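Local coordinates for UPF0201 protein MJ1564 (Methanocaldococcus jannaschii DSM 2661, PDB 2PZZ), which is of unknown function, belongs to an archaeal family that structurally resembles RNA-binding proteins, but is thought unlikely to bind RNA, at residues Val19-Thr33 / Trp44-Leu57. Residues are numbered along the deposited sequence; the frame is centred on the assembly and turned at random.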
loop_
_atom_site.group_PDB
_atom_site.type_symbol
_atom_site.label_atom_id
_atom_site.label_comp_id
_atom_site.label_asym_id
_atom_site.label_seq_id
_atom_site.Cartn_x
_atom_site.Cartn_y
_atom_site.Cartn_z
ATOM N N VAL A 19 -5.262 7.071 6.033
ATOM C CA VAL A 19 -3.877 6.789 6.400
ATOM C C VAL A 19 -3.634 7.482 7.724
ATOM O O VAL A 19 -3.012 6.926 8.609
ATOM C CB VAL A 19 -2.829 7.339 5.368
ATOM C CG1 VAL A 19 -1.398 7.117 5.922
ATOM C CG2 VAL A 19 -2.982 6.622 4.042
ATOM N N LYS A 20 -4.137 8.700 7.853
ATOM C CA LYS A 20 -3.965 9.465 9.087
ATOM C C LYS A 20 -4.589 8.747 10.278
ATOM O O LYS A 20 -4.048 8.781 11.391
ATOM C CB LYS A 20 -4.596 10.853 8.953
ATOM C CG LYS A 20 -4.366 11.731 10.171
ATOM C CD LYS A 20 -5.287 12.931 10.153
ATOM C CE LYS A 20 -5.110 13.784 11.404
ATOM N NZ LYS A 20 -6.009 14.968 11.374
ATOM N N LYS A 21 -5.727 8.098 10.061
ATOM C CA LYS A 21 -6.365 7.383 11.169
ATOM C C LYS A 21 -5.582 6.135 11.503
ATOM O O LYS A 21 -5.579 5.690 12.653
ATOM C CB LYS A 21 -7.823 7.015 10.838
ATOM C CG LYS A 21 -8.756 8.227 10.858
ATOM C CD LYS A 21 -10.171 7.857 10.458
ATOM C CE LYS A 21 -11.022 9.100 10.278
ATOM N NZ LYS A 21 -12.376 8.756 9.780
ATOM N N ALA A 22 -4.918 5.557 10.506
ATOM C CA ALA A 22 -4.141 4.361 10.775
ATOM C C ALA A 22 -2.995 4.760 11.697
ATOM O O ALA A 22 -2.616 4.021 12.597
ATOM C CB ALA A 22 -3.606 3.757 9.486
ATOM N N ILE A 23 -2.442 5.937 11.479
ATOM C CA ILE A 23 -1.352 6.383 12.344
ATOM C C ILE A 23 -1.874 6.618 13.764
ATOM O O ILE A 23 -1.339 6.081 14.727
ATOM C CB ILE A 23 -0.729 7.693 11.829
ATOM C CG1 ILE A 23 -0.039 7.431 10.479
ATOM C CG2 ILE A 23 0.233 8.263 12.890
ATOM C CD1 ILE A 23 0.546 8.680 9.831
ATOM N N LEU A 24 -2.939 7.409 13.877
ATOM C CA LEU A 24 -3.512 7.737 15.183
ATOM C C LEU A 24 -3.951 6.508 15.968
ATOM O O LEU A 24 -3.891 6.522 17.191
ATOM C CB LEU A 24 -4.666 8.744 15.022
ATOM C CG LEU A 24 -4.170 10.077 14.426
ATOM C CD1 LEU A 24 -5.336 10.973 14.039
ATOM C CD2 LEU A 24 -3.260 10.787 15.430
ATOM N N ASN A 25 -4.362 5.438 15.285
ATOM C CA ASN A 25 -4.764 4.223 15.994
ATOM C C ASN A 25 -3.603 3.627 16.769
ATOM O O ASN A 25 -3.815 2.895 17.739
ATOM C CB ASN A 25 -5.297 3.141 15.038
ATOM C CG ASN A 25 -6.673 3.459 14.499
ATOM O OD1 ASN A 25 -7.413 4.255 15.084
ATOM N ND2 ASN A 25 -7.032 2.830 13.380
ATOM N N ILE A 26 -2.374 3.914 16.336
ATOM C CA ILE A 26 -1.198 3.386 17.028
ATOM C C ILE A 26 -0.519 4.477 17.871
ATOM O O ILE A 26 0.019 4.198 18.946
ATOM C CB ILE A 26 -0.165 2.809 16.026
ATOM C CG1 ILE A 26 -0.869 1.897 15.011
ATOM C CG2 ILE A 26 0.908 2.009 16.771
ATOM C CD1 ILE A 26 -1.546 0.657 15.618
ATOM N N PHE A 27 -0.577 5.716 17.387
ATOM C CA PHE A 27 0.033 6.854 18.059
ATOM C C PHE A 27 -0.986 7.974 18.187
ATOM O O PHE A 27 -0.877 8.990 17.517
ATOM C CB PHE A 27 1.251 7.346 17.251
ATOM C CG PHE A 27 2.319 6.300 17.078
ATOM C CD1 PHE A 27 3.127 5.927 18.148
ATOM C CD2 PHE A 27 2.485 5.648 15.853
ATOM C CE1 PHE A 27 4.102 4.904 18.006
ATOM C CE2 PHE A 27 3.444 4.632 15.693
ATOM C CZ PHE A 27 4.257 4.257 16.778
ATOM N N PRO A 28 -1.983 7.805 19.078
ATOM C CA PRO A 28 -3.078 8.740 19.364
ATOM C C PRO A 28 -2.700 10.203 19.609
ATOM O O PRO A 28 -3.453 11.103 19.234
ATOM C CB PRO A 28 -3.746 8.124 20.601
ATOM C CG PRO A 28 -3.480 6.677 20.455
ATOM C CD PRO A 28 -2.024 6.677 20.028
ATOM N N LYS A 29 -1.554 10.435 20.245
ATOM C CA LYS A 29 -1.097 11.794 20.552
ATOM C C LYS A 29 -0.260 12.457 19.465
ATOM O O LYS A 29 0.165 13.599 19.617
ATOM C CB LYS A 29 -0.273 11.807 21.844
ATOM C CG LYS A 29 -1.076 11.679 23.138
ATOM C CD LYS A 29 -1.474 10.245 23.424
ATOM C CE LYS A 29 -2.241 10.138 24.747
ATOM N NZ LYS A 29 -1.472 10.694 25.901
ATOM N N ALA A 30 -0.024 11.757 18.363
ATOM C CA ALA A 30 0.802 12.331 17.303
ATOM C C ALA A 30 0.247 13.609 16.682
ATOM O O ALA A 30 -0.956 13.724 16.446
ATOM C CB ALA A 30 1.042 11.288 16.217
ATOM N N LYS A 31 1.133 14.578 16.442
ATOM C CA LYS A 31 0.766 15.836 15.785
ATOM C C LYS A 31 1.140 15.573 14.334
ATOM O O LYS A 31 2.307 15.340 14.036
ATOM C CB LYS A 31 1.596 17.013 16.297
ATOM C CG LYS A 31 1.071 17.695 17.547
ATOM C CD LYS A 31 1.317 16.882 18.803
ATOM C CE LYS A 31 1.072 17.732 20.046
ATOM N NZ LYS A 31 1.299 16.950 21.285
ATOM N N LEU A 32 0.169 15.621 13.431
ATOM C CA LEU A 32 0.447 15.311 12.036
ATOM C C LEU A 32 0.275 16.443 11.035
ATOM O O LEU A 32 -0.617 17.279 11.169
ATOM C CB LEU A 32 -0.432 14.127 11.601
ATOM C CG LEU A 32 -0.386 12.873 12.485
ATOM C CD1 LEU A 32 -1.488 11.910 12.075
ATOM C CD2 LEU A 32 0.977 12.205 12.373
ATOM N N THR A 33 1.145 16.460 10.028
ATOM C CA THR A 33 1.057 17.449 8.963
ATOM C C THR A 33 1.131 16.698 7.626
ATOM O O THR A 33 1.890 15.731 7.469
ATOM C CB THR A 33 2.202 18.474 9.021
ATOM O OG1 THR A 33 3.378 17.900 8.434
ATOM C CG2 THR A 33 2.487 18.872 10.469
ATOM N N TRP A 44 2.287 12.042 5.213
ATOM C CA TRP A 44 1.987 12.565 6.538
ATOM C C TRP A 44 3.284 12.487 7.334
ATOM O O TRP A 44 3.980 11.489 7.264
ATOM C CB TRP A 44 0.948 11.703 7.295
ATOM C CG TRP A 44 -0.475 11.892 6.893
ATOM C CD1 TRP A 44 -1.210 11.088 6.067
ATOM C CD2 TRP A 44 -1.345 12.957 7.300
ATOM N NE1 TRP A 44 -2.484 11.587 5.934
ATOM C CE2 TRP A 44 -2.595 12.732 6.681
ATOM C CE3 TRP A 44 -1.189 14.080 8.128
ATOM C CZ2 TRP A 44 -3.695 13.593 6.868
ATOM C CZ3 TRP A 44 -2.282 14.939 8.315
ATOM C CH2 TRP A 44 -3.522 14.685 7.684
ATOM N N GLU A 45 3.600 13.536 8.081
ATOM C CA GLU A 45 4.774 13.533 8.949
ATOM C C GLU A 45 4.314 14.064 10.299
ATOM O O GLU A 45 3.458 14.944 10.364
ATOM C CB GLU A 45 5.865 14.446 8.416
ATOM C CG GLU A 45 6.620 13.876 7.251
ATOM C CD GLU A 45 7.543 14.897 6.642
ATOM O OE1 GLU A 45 7.036 15.826 5.979
ATOM O OE2 GLU A 45 8.766 14.774 6.839
ATOM N N GLY A 46 4.874 13.534 11.377
ATOM C CA GLY A 46 4.474 14.005 12.690
ATOM C C GLY A 46 5.276 13.404 13.815
ATOM O O GLY A 46 6.140 12.554 13.594
ATOM N N LYS A 47 4.979 13.834 15.036
ATOM C CA LYS A 47 5.708 13.338 16.185
ATOM C C LYS A 47 4.838 13.199 17.418
ATOM O O LYS A 47 3.777 13.812 17.524
ATOM C CB LYS A 47 6.862 14.290 16.507
ATOM C CG LYS A 47 7.728 14.668 15.305
ATOM C CD LYS A 47 9.014 15.371 15.748
ATOM C CE LYS A 47 8.774 16.813 16.180
ATOM N NZ LYS A 47 8.658 17.728 15.005
ATOM N N THR A 48 5.310 12.373 18.344
ATOM C CA THR A 48 4.656 12.156 19.625
ATOM C C THR A 48 5.750 11.723 20.583
ATOM O O THR A 48 6.788 11.222 20.155
ATOM C CB THR A 48 3.575 11.048 19.583
ATOM O OG1 THR A 48 3.059 10.853 20.906
ATOM C CG2 THR A 48 4.149 9.710 19.072
ATOM N N LYS A 49 5.516 11.923 21.873
ATOM C CA LYS A 49 6.465 11.538 22.904
ATOM C C LYS A 49 5.867 10.352 23.647
ATOM O O LYS A 49 6.424 9.871 24.630
ATOM C CB LYS A 49 6.678 12.699 23.885
ATOM C CG LYS A 49 7.081 13.997 23.220
ATOM C CD LYS A 49 8.530 13.958 22.765
ATOM C CE LYS A 49 9.488 14.480 23.848
ATOM N NZ LYS A 49 9.379 13.746 25.147
ATOM N N SER A 50 4.722 9.878 23.177
ATOM C CA SER A 50 4.061 8.762 23.841
ATOM C C SER A 50 3.970 7.494 23.016
ATOM O O SER A 50 3.492 7.526 21.893
ATOM C CB SER A 50 2.645 9.162 24.265
ATOM O OG SER A 50 1.934 8.023 24.717
ATOM N N VAL A 51 4.431 6.386 23.593
ATOM C CA VAL A 51 4.382 5.064 22.969
ATOM C C VAL A 51 3.448 4.191 23.817
ATOM O O VAL A 51 3.457 2.957 23.713
ATOM C CB VAL A 51 5.778 4.383 22.924
ATOM C CG1 VAL A 51 6.687 5.096 21.906
ATOM C CG2 VAL A 51 6.423 4.417 24.304
ATOM N N GLU A 52 2.650 4.839 24.661
ATOM C CA GLU A 52 1.716 4.131 25.533
ATOM C C GLU A 52 0.765 3.213 24.773
ATOM O O GLU A 52 0.634 2.041 25.104
ATOM C CB GLU A 52 0.908 5.133 26.366
ATOM C CG GLU A 52 1.682 5.715 27.541
ATOM C CD GLU A 52 1.052 6.988 28.085
ATOM O OE1 GLU A 52 -0.188 7.013 28.278
ATOM O OE2 GLU A 52 1.803 7.965 28.324
ATOM N N LYS A 53 0.101 3.743 23.757
ATOM C CA LYS A 53 -0.828 2.935 22.980
ATOM C C LYS A 53 -0.101 1.752 22.338
ATOM O O LYS A 53 -0.578 0.613 22.392
ATOM C CB LYS A 53 -1.499 3.797 21.909
ATOM C CG LYS A 53 -2.541 3.067 21.071
ATOM C CD LYS A 53 -3.703 2.572 21.923
ATOM C CE LYS A 53 -4.883 2.155 21.057
ATOM N NZ LYS A 53 -5.996 1.582 21.871
ATOM N N LEU A 54 1.053 2.017 21.729
ATOM C CA LEU A 54 1.833 0.952 21.092
ATOM C C LEU A 54 2.137 -0.162 22.094
ATOM O O LEU A 54 1.993 -1.350 21.779
ATOM C CB LEU A 54 3.153 1.514 20.528
ATOM C CG LEU A 54 4.188 0.507 19.999
ATOM C CD1 LEU A 54 3.582 -0.297 18.866
ATOM C CD2 LEU A 54 5.456 1.256 19.521
ATOM N N LYS A 55 2.547 0.218 23.300
ATOM C CA LYS A 55 2.869 -0.772 24.333
ATOM C C LYS A 55 1.671 -1.643 24.703
ATOM O O LYS A 55 1.819 -2.835 24.962
ATOM C CB LYS A 55 3.390 -0.081 25.589
ATOM C CG LYS A 55 4.711 0.643 25.389
ATOM C CD LYS A 55 5.203 1.252 26.682
ATOM C CE LYS A 55 6.551 1.923 26.480
ATOM N NZ LYS A 55 7.024 2.679 27.688
ATOM N N GLU A 56 0.491 -1.042 24.737
ATOM C CA GLU A 56 -0.725 -1.784 25.061
ATOM C C GLU A 56 -1.016 -2.811 23.975
ATOM O O GLU A 56 -1.277 -3.976 24.266
ATOM C CB GLU A 56 -1.927 -0.843 25.141
ATOM C CG GLU A 56 -1.976 0.061 26.343
ATOM C CD GLU A 56 -3.028 1.142 26.182
ATOM O OE1 GLU A 56 -4.083 0.856 25.566
ATOM O OE2 GLU A 56 -2.805 2.269 26.676
ATOM N N LEU A 57 -0.960 -2.375 22.719
ATOM C CA LEU A 57 -1.258 -3.262 21.605
ATOM C C LEU A 57 -0.302 -4.437 21.499
ATOM O O LEU A 57 -0.726 -5.556 21.186
ATOM C CB LEU A 57 -1.295 -2.475 20.297
ATOM C CG LEU A 57 -2.353 -1.363 20.264
ATOM C CD1 LEU A 57 -2.216 -0.567 18.993
ATOM C CD2 LEU A 57 -3.758 -1.969 20.377
HETATM O O HOH W 1 1.566 4.731 21.007
#
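K20, on helix 16-26, lays its aliphatic chain over the indole of W44, where the helix packs beneath an antiparallel beta hairpin, strands 31-36 and 42-48, at the edge of a five-stranded antiparallel sheet, helix and sheet together forming an alpha+beta fold. With CG anti to the backbone N (chi1 -176°) and an extended chain beyond it, the lysine meets the six-membered ring carbon by carbon. CB rests on CE2 and CZ2 near the rim of the face; K20 CG stands 3.9 Å from the centroid of the W44 six-membered ring, 13° off its normal, a CH-pi contact; K20 CD reaches W44 CH2 at 3.5 Å; CE lies 4.1 Å from that same indole carbon and carries the amine past the ring. Lysine suits this partly exposed place because its methylenes can cover an aromatic while its amine extends beyond the rim of the ring. The tryptophan also meets V19 CG1 through CD1, I23 CD1 through CB and L32 CB through CE3, while its NE1 donates to K16 O.

In the hairpin, K31 pairs with K47 and T33 with E45 as hydrogen-bonded pairs; T33 N donates to E45 O at 2.8 Å. Between them G46 faces L32 as a non-hydrogen-bonded pair, CA to CA only 4.3 Å, and having no side chain it leaves L32 CD2 room against its CA.

Beyond the strands, T48 directs CG2 to F27 CD1 and uses OG1 to accept from S50 N in an ST turn. S50 OG does likewise for E52 N, so two short hydroxyl side chains shape the entry to helix 52-60. Further along this helix, I26 CD1 packs on L57 CD1, and one water bridges the segments, donating to I26 O at 2.6 Å and accepting from L54 N at 2.9 Å.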